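Local coordinates for protein putative alpha-galactosidase (Bacteroides fragilis, PDB 4NZJ) that probably removes terminal, non-reducing alpha-D-galactose residues from alpha-galactosides by hydrolysis, as a glycoside hydrolase family 27 enzyme, at residues Thr340-Ser346 with Ala464-Cys468; Glu202-Ala206 with Lys237-Leu242. All coordinates share one frame. Residue numbers count along the deposited sequence, not the author numbering.

Contact 1 of 2, residues Thr340-Ser346 with Ala464-Cys468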
ATOM      1  N   THR A 340       7.375 -14.728  14.152  1.00 23.93           N
ATOM      2  CA  THR A 340       8.234 -14.017  15.094  1.00 23.50           C
ATOM      3  C   THR A 340       8.360 -12.548  14.688  1.00 22.01           C
ATOM      4  O   THR A 340       8.027 -12.173  13.562  1.00 20.38           O
ATOM      5  CB  THR A 340       9.645 -14.631  15.163  1.00 24.23           C
ATOM      6  OG1 THR A 340      10.370 -14.322  13.965  1.00 22.47           O
ATOM      7  CG2 THR A 340       9.575 -16.145  15.354  1.00 25.91           C
ATOM      8  N   GLN A 341       8.852 -11.725  15.612  1.00 23.97           N
ATOM      9  CA  GLN A 341       9.055 -10.298  15.349  0.50 22.72           C
ATOM     10  C   GLN A 341       9.980 -10.102  14.148  1.00 21.18           C
ATOM     11  O   GLN A 341       9.702  -9.287  13.270  1.00 19.95           O
ATOM     12  CB  GLN A 341       9.632  -9.601  16.592  0.50 23.93           C
ATOM     13  CG  GLN A 341      10.057  -8.144  16.407  0.50 24.64           C
ATOM     14  CD  GLN A 341       8.893  -7.166  16.358  0.50 24.96           C
ATOM     15  OE1 GLN A 341       7.761  -7.494  16.723  0.50 24.23           O
ATOM     16  NE2 GLN A 341       9.175  -5.942  15.918  0.50 24.70           N
ATOM     17  N   GLU A 342      11.078 -10.846  14.116  1.00 21.50           N
ATOM     18  CA  GLU A 342      12.019 -10.729  13.006  1.00 20.78           C
ATOM     19  C   GLU A 342      11.378 -11.145  11.686  1.00 18.92           C
ATOM     20  O   GLU A 342      11.608 -10.513  10.654  1.00 17.58           O
ATOM     21  CB  GLU A 342      13.277 -11.560  13.254  1.00 22.25           C
ATOM     22  CG  GLU A 342      14.439 -11.163  12.351  1.00 23.60           C
ATOM     23  CD  GLU A 342      15.037  -9.820  12.750  1.00 25.80           C
ATOM     24  OE1 GLU A 342      15.869  -9.802  13.681  1.00 30.99           O
ATOM     25  OE2 GLU A 342      14.681  -8.786  12.138  1.00 26.65           O
ATOM     26  N   GLN A 343      10.553 -12.190  11.724  1.00 18.34           N
ATOM     27  CA  GLN A 343       9.845 -12.628  10.520  1.00 18.21           C
ATOM     28  C   GLN A 343       8.893 -11.547  10.016  1.00 17.94           C
ATOM     29  O   GLN A 343       8.855 -11.247   8.832  1.00 17.78           O
ATOM     30  CB  GLN A 343       9.100 -13.930  10.786  1.00 19.24           C
ATOM     31  CG  GLN A 343      10.020 -15.131  10.793  1.00 20.06           C
ATOM     32  CD  GLN A 343       9.354 -16.394  11.270  1.00 21.06           C
ATOM     33  OE1 GLN A 343       8.303 -16.359  11.909  1.00 23.12           O
ATOM     34  NE2 GLN A 343       9.985 -17.530  10.990  1.00 21.97           N
ATOM     35  N   TYR A 344       8.137 -10.944  10.928  1.00 16.93           N
ATOM     36  CA  TYR A 344       7.281  -9.820  10.564  1.00 16.57           C
ATOM     37  C   TYR A 344       8.064  -8.636   9.977  1.00 16.34           C
ATOM     38  O   TYR A 344       7.624  -8.015   9.023  1.00 16.20           O
ATOM     39  CB  TYR A 344       6.460  -9.345  11.762  1.00 17.10           C
ATOM     40  CG  TYR A 344       5.322 -10.260  12.156  1.00 18.53           C
ATOM     41  CD1 TYR A 344       4.486 -10.839  11.198  1.00 19.21           C
ATOM     42  CD2 TYR A 344       5.054 -10.513  13.496  1.00 20.74           C
ATOM     43  CE1 TYR A 344       3.430 -11.656  11.573  1.00 20.16           C
ATOM     44  CE2 TYR A 344       4.002 -11.329  13.877  1.00 22.20           C
ATOM     45  CZ  TYR A 344       3.192 -11.896  12.913  1.00 22.22           C
ATOM     46  OH  TYR A 344       2.154 -12.710  13.305  1.00 24.27           O
ATOM     47  N   LYS A 345       9.220  -8.332  10.552  1.00 16.94           N
ATOM     48  CA  LYS A 345      10.068  -7.254  10.042  1.00 17.82           C
ATOM     49  C   LYS A 345      10.541  -7.551   8.613  1.00 16.85           C
ATOM     50  O   LYS A 345      10.531  -6.672   7.752  1.00 17.24           O
ATOM     51  CB  LYS A 345      11.259  -7.026  10.980  1.00 19.89           C
ATOM     52  CG  LYS A 345      12.299  -6.023  10.499  1.00 23.86           C
ATOM     53  CD  LYS A 345      11.769  -4.605  10.423  1.00 27.79           C
ATOM     54  CE  LYS A 345      12.816  -3.640   9.874  1.00 30.84           C
ATOM     55  NZ  LYS A 345      14.044  -3.583  10.708  1.00 33.04           N
ATOM     56  N   SER A 346      10.954  -8.787   8.354  1.00 17.71           N
ATOM     57  CA  SER A 346      11.405  -9.149   7.005  1.00 16.92           C
ATOM     58  C   SER A 346      10.255  -9.113   5.993  1.00 17.05           C
ATOM     59  O   SER A 346      10.425  -8.680   4.860  1.00 17.65           O
ATOM     60  CB  SER A 346      12.059 -10.529   7.020  1.00 17.47           C
ATOM     61  OG  SER A 346      13.244 -10.485   7.787  1.00 18.78           O
ATOM     62  N   ALA A 464      20.690 -12.476  11.659  1.00 22.64           N
ATOM     63  CA  ALA A 464      20.046 -13.394  12.592  1.00 22.89           C
ATOM     64  C   ALA A 464      19.081 -14.281  11.801  1.00 21.70           C
ATOM     65  O   ALA A 464      18.798 -13.996  10.632  1.00 20.83           O
ATOM     66  CB  ALA A 464      19.291 -12.618  13.657  1.00 23.47           C
ATOM     67  N   PRO A 465      18.570 -15.355  12.434  1.00 22.48           N
ATOM     68  CA  PRO A 465      17.565 -16.160  11.742  1.00 22.36           C
ATOM     69  C   PRO A 465      16.418 -15.294  11.221  1.00 21.12           C
ATOM     70  O   PRO A 465      15.942 -14.401  11.931  1.00 20.75           O
ATOM     71  CB  PRO A 465      17.087 -17.126  12.829  1.00 23.24           C
ATOM     72  CG  PRO A 465      18.256 -17.251  13.759  1.00 24.38           C
ATOM     73  CD  PRO A 465      18.849 -15.871  13.784  1.00 24.30           C
ATOM     74  N   TYR A 466      16.020 -15.525   9.972  1.00 20.58           N
ATOM     75  CA  TYR A 466      14.882 -14.841   9.367  1.00 19.53           C
ATOM     76  C   TYR A 466      15.080 -13.348   9.105  1.00 18.99           C
ATOM     77  O   TYR A 466      14.152 -12.689   8.663  1.00 20.44           O
ATOM     78  CB  TYR A 466      13.622 -15.031  10.225  1.00 20.05           C
ATOM     79  CG  TYR A 466      13.413 -16.454  10.653  1.00 22.07           C
ATOM     80  CD1 TYR A 466      13.380 -17.473   9.714  1.00 23.42           C
ATOM     81  CD2 TYR A 466      13.263 -16.791  11.997  1.00 24.24           C
ATOM     82  CE1 TYR A 466      13.203 -18.789  10.096  1.00 25.45           C
ATOM     83  CE2 TYR A 466      13.079 -18.109  12.385  1.00 26.89           C
ATOM     84  CZ  TYR A 466      13.048 -19.098  11.424  1.00 27.34           C
ATOM     85  OH  TYR A 466      12.867 -20.408  11.776  1.00 32.91           O
ATOM     86  N   GLN A 467      16.279 -12.818   9.348  1.00 18.58           N
ATOM     87  CA  GLN A 467      16.490 -11.376   9.304  1.00 18.61           C
ATOM     88  C   GLN A 467      16.754 -10.857   7.889  1.00 19.64           C
ATOM     89  O   GLN A 467      17.418 -11.508   7.076  1.00 20.26           O
ATOM     90  CB  GLN A 467      17.657 -10.965  10.210  1.00 20.11           C
ATOM     91  CG  GLN A 467      17.876  -9.454  10.254  1.00 20.65           C
ATOM     92  CD  GLN A 467      18.876  -9.029  11.306  1.00 23.49           C
ATOM     93  OE1 GLN A 467      19.807  -9.761  11.628  1.00 22.61           O
ATOM     94  NE2 GLN A 467      18.689  -7.827  11.847  1.00 26.36           N
ATOM     95  N   CYS A 468      16.252  -9.655   7.630  1.00 18.94           N
ATOM     96  CA  CYS A 468      16.504  -8.939   6.398  1.00 20.15           C
ATOM     97  C   CYS A 468      17.162  -7.613   6.751  1.00 21.21           C
ATOM     98  O   CYS A 468      16.587  -6.822   7.506  1.00 21.49           O
ATOM     99  CB  CYS A 468      15.192  -8.696   5.672  1.00 19.97           C
ATOM    100  SG  CYS A 468      15.375  -7.893   4.071  1.00 22.23           S
TER
HETATM  101  O   HOH W   1      14.311  -8.540   9.527  1.00 20.26           O
HETATM  102  O   HOH W   2      15.782  -6.372  12.721  1.00 47.53           O
HETATM  103  O   HOH W   3      16.331  -6.090  10.161  1.00 33.53           O
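This is part of the interface between the catalytic TIM barrel and the C-terminal beta-sandwich domain: the first turn and a half of helix 341-353 meets the loop that joins strands 458-463 and 468-473. Both pieces are held in shape by their own bonds. T340 is the N-cap, and with Q343 it makes a capping box: Q343 N donates to T340 OG1 (3.1 Å) and T340 N donates to Q343 OE1 (2.9 Å). The loop is a type II beta turn from A464 to Q467, with Q467 N bonded to A464 O at 3.1 Å and A464 N to Q467 OE1 at 2.9 Å. One direct hydrogen bond joins the two, S346 OG to Y466 O, and at 2.5 Å it is short. Beside it, E342 lies along the turn, its CG 3.6 Å from P465 O and 3.7 Å from Q467 CA. Q343 sets NE2 over one face of the Y466 ring, 3.4 Å from CE2; W283 meets the same ring edge-to-face, so two barrel residues pack against the tyrosine ring. Water 1 donates to E342 OE2 (2.6 Å) and S346 OG (2.8 Å) and accepts from C468 N (2.9 Å), while water 2 donates to E342 OE2 at 2.7 Å and takes a weak bond from Q467 NE2. With a single direct hydrogen bond, an aromatic ring under an amide and ordered water filling the gap, the two domains meet here through a largely polar, hydrated seam.

Contact 2 of 2, residues Glu202-Ala206 with Lys237-Leu242; sequences EETDA and KMGRAL
Set two right-handed alpha-helices, 202-206 and 237-242, with axes 8.4 Å apart at closest approach and N-to-C directions 42° apart (signed crossing angle -42°). Pair CA atoms E202 with M238 (5.4 Å), E203 with A241 (4.8 Å) and A206 with L242 (5.4 Å). Small residues allow this closeness: the A241 methyl fills the hollow formed by E202, E203 and A206, its CB 3.5 Å from E202 O, 3.9 Å from E203 CA and 3.8 Å from A206 CB. In return the A206 methyl fills the one between M238, A241 and L242, its CB 3.5 Å from A241 O, 4.0 Å from L242 CD2 and 4.2 Å from the SE of selenomethionine M238. These are neighbouring outer helices of the TIM barrel, following strands 180-186 and 216-220; M238 also reaches L217 and Y219 on the latter. At its end of the interface, K237 (chi1 t, chi2 p) extends NZ to two acids, both chi1 m, E202 with chi2 p: 2.9 Å from E202 OE1, a hydrogen-bonded salt bridge, and 3.6 Å from E203 OE1. Water 5 donates to A241 O at 2.8 Å.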
ATOM      1  N   GLU A 202     -22.777  -3.178 -13.213  1.00 21.49           N
ATOM      2  CA  GLU A 202     -21.515  -2.496 -12.944  1.00 20.86           C
ATOM      3  C   GLU A 202     -21.670  -0.976 -12.958  1.00 21.34           C
ATOM      4  O   GLU A 202     -21.108  -0.283 -12.101  1.00 19.79           O
ATOM      5  CB  GLU A 202     -20.444  -2.925 -13.947  1.00 21.79           C
ATOM      6  CG  GLU A 202     -20.050  -4.397 -13.836  1.00 21.83           C
ATOM      7  CD  GLU A 202     -20.915  -5.345 -14.659  1.00 22.75           C
ATOM      8  OE1 GLU A 202     -21.976  -4.926 -15.184  1.00 22.67           O
ATOM      9  OE2 GLU A 202     -20.532  -6.530 -14.778  1.00 23.66           O
ATOM     10  N   GLU A 203     -22.433  -0.476 -13.926  1.00 21.31           N
ATOM     11  CA  GLU A 203     -22.607   0.960 -14.090  1.00 23.52           C
ATOM     12  C   GLU A 203     -23.360   1.541 -12.894  1.00 21.35           C
ATOM     13  O   GLU A 203     -22.927   2.535 -12.299  1.00 21.13           O
ATOM     14  CB  GLU A 203     -23.330   1.272 -15.402  1.00 26.03           C
ATOM     15  CG  GLU A 203     -22.651   0.700 -16.645  1.00 31.15           C
ATOM     16  CD  GLU A 203     -23.303  -0.582 -17.159  1.00 36.02           C
ATOM     17  OE1 GLU A 203     -23.572  -1.513 -16.357  1.00 29.40           O
ATOM     18  OE2 GLU A 203     -23.546  -0.660 -18.386  1.00 41.25           O
ATOM     19  N   THR A 204     -24.471   0.911 -12.525  1.00 20.88           N
ATOM     20  CA  THR A 204     -25.238   1.331 -11.350  1.00 20.35           C
ATOM     21  C   THR A 204     -24.377   1.329 -10.090  1.00 19.58           C
ATOM     22  O   THR A 204     -24.368   2.294  -9.320  1.00 19.52           O
ATOM     23  CB  THR A 204     -26.457   0.411 -11.122  1.00 22.22           C
ATOM     24  OG1 THR A 204     -27.344   0.515 -12.240  1.00 23.37           O
ATOM     25  CG2 THR A 204     -27.216   0.794  -9.854  1.00 23.25           C
ATOM     26  N   ASP A 205     -23.658   0.239  -9.875  1.00 18.54           N
ATOM     27  CA  ASP A 205     -22.894   0.096  -8.646  1.00 18.21           C
ATOM     28  C   ASP A 205     -21.761   1.120  -8.563  1.00 18.25           C
ATOM     29  O   ASP A 205     -21.568   1.751  -7.524  1.00 18.07           O
ATOM     30  CB  ASP A 205     -22.400  -1.339  -8.483  1.00 18.81           C
ATOM     31  CG  ASP A 205     -23.539  -2.323  -8.253  1.00 19.26           C
ATOM     32  OD1 ASP A 205     -24.712  -1.897  -8.194  1.00 19.61           O
ATOM     33  OD2 ASP A 205     -23.262  -3.533  -8.139  1.00 19.49           O
ATOM     34  N   ALA A 206     -21.048   1.315  -9.669  1.00 18.58           N
ATOM     35  CA  ALA A 206     -19.976   2.307  -9.716  1.00 18.41           C
ATOM     36  C   ALA A 206     -20.505   3.715  -9.425  1.00 18.94           C
ATOM     37  O   ALA A 206     -19.876   4.475  -8.679  1.00 18.85           O
ATOM     38  CB  ALA A 206     -19.278   2.269 -11.066  1.00 18.71           C
ATOM     39  N   LYS A 237     -15.255  -4.387 -17.941  1.00 20.17           N
ATOM     40  CA  LYS A 237     -16.578  -3.770 -17.805  1.00 21.55           C
ATOM     41  C   LYS A 237     -16.661  -2.887 -16.559  1.00 20.28           C
ATOM     42  O   LYS A 237     -17.114  -1.741 -16.631  1.00 20.96           O
ATOM     43  CB  LYS A 237     -17.657  -4.857 -17.746  1.00 24.46           C
ATOM     44  CG  LYS A 237     -19.080  -4.356 -17.528  1.00 28.74           C
ATOM     45  CD  LYS A 237     -19.667  -3.729 -18.775  1.00 33.37           C
ATOM     46  CE  LYS A 237     -21.070  -3.201 -18.506  1.00 37.55           C
ATOM     47  NZ  LYS A 237     -22.002  -4.264 -18.034  1.00 37.96           N
HETATM   48  N   MSE A 238     -16.222  -3.414 -15.418  1.00 19.59           N
HETATM   49  CA  MSE A 238     -16.248  -2.625 -14.181  1.00 19.07           C
HETATM   50  C   MSE A 238     -15.261  -1.482 -14.273  1.00 19.52           C
HETATM   51  O   MSE A 238     -15.526  -0.397 -13.765  1.00 20.23           O
HETATM   52  CB  MSE A 238     -16.001  -3.491 -12.943  1.00 17.97           C
HETATM   53  CG  MSE A 238     -15.905  -2.692 -11.639  1.00 17.34           C
HETATM   54 SE   MSE A 238     -17.510  -1.587 -11.284  0.75 17.61          SE
HETATM   55  CE  MSE A 238     -18.533  -2.946 -10.294  1.00 18.87           C
ATOM     56  N   GLY A 239     -14.122  -1.699 -14.927  1.00 19.24           N
ATOM     57  CA  GLY A 239     -13.150  -0.620 -15.124  1.00 19.65           C
ATOM     58  C   GLY A 239     -13.763   0.562 -15.863  1.00 20.81           C
ATOM     59  O   GLY A 239     -13.603   1.716 -15.456  1.00 20.23           O
ATOM     60  N   ARG A 240     -14.477   0.272 -16.945  1.00 21.55           N
ATOM     61  CA  ARG A 240     -15.166   1.308 -17.710  1.00 22.21           C
ATOM     62  C   ARG A 240     -16.204   2.019 -16.848  1.00 22.20           C
ATOM     63  O   ARG A 240     -16.331   3.244 -16.895  1.00 23.88           O
ATOM     64  CB  ARG A 240     -15.818   0.714 -18.963  1.00 23.52           C
ATOM     65  CG  ARG A 240     -14.808   0.308 -20.021  1.00 24.85           C
ATOM     66  CD  ARG A 240     -15.466   0.009 -21.354  1.00 26.31           C
ATOM     67  NE  ARG A 240     -16.361  -1.150 -21.314  1.00 27.30           N
ATOM     68  CZ  ARG A 240     -15.986  -2.424 -21.443  1.00 27.18           C
ATOM     69  NH1 ARG A 240     -14.710  -2.750 -21.602  1.00 27.75           N
ATOM     70  NH2 ARG A 240     -16.903  -3.385 -21.412  1.00 28.56           N
ATOM     71  N   ALA A 241     -16.939   1.248 -16.053  1.00 20.77           N
ATOM     72  CA  ALA A 241     -17.960   1.811 -15.180  1.00 20.16           C
ATOM     73  C   ALA A 241     -17.351   2.785 -14.165  1.00 20.15           C
ATOM     74  O   ALA A 241     -17.911   3.847 -13.913  1.00 20.96           O
ATOM     75  CB  ALA A 241     -18.728   0.698 -14.480  1.00 19.83           C
ATOM     76  N   LEU A 242     -16.204   2.423 -13.592  1.00 19.33           N
ATOM     77  CA  LEU A 242     -15.519   3.301 -12.632  1.00 19.31           C
ATOM     78  C   LEU A 242     -15.039   4.596 -13.278  1.00 20.00           C
ATOM     79  O   LEU A 242     -15.158   5.669 -12.689  1.00 20.36           O
ATOM     80  CB  LEU A 242     -14.330   2.592 -11.990  1.00 19.50           C
ATOM     81  CG  LEU A 242     -14.653   1.407 -11.088  1.00 19.30           C
ATOM     82  CD1 LEU A 242     -13.350   0.759 -10.647  1.00 19.76           C
ATOM     83  CD2 LEU A 242     -15.496   1.835  -9.896  1.00 20.08           C
TER
HETATM   84  O   HOH W   4     -21.378  -7.543 -17.145  1.00 31.46           O
HETATM   85  O   HOH W   5     -20.705   4.221 -14.085  1.00 27.69           O

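Overall arrangement
Contact 2 closes before contact 1 opens, so the two follow one another along the chain, on opposite sides of its centre. Their centres are 42 Å apart and their nearest atoms about 30 Å, with no touch between them. What they share is the catalytic barrel: helices 202-212 and 228-243 of contact 2 and helix 341-353 of contact 1 all belong to the helical layer around its eight parallel strands. Contact 2 stays within that layer, joining successive beta/alpha units. Contact 1 looks outward, where helix 341-353, leading into the last barrel strand, 358-360, meets the C-terminal beta-sandwich. One packs the barrel's own shell; the other docks a second domain on it.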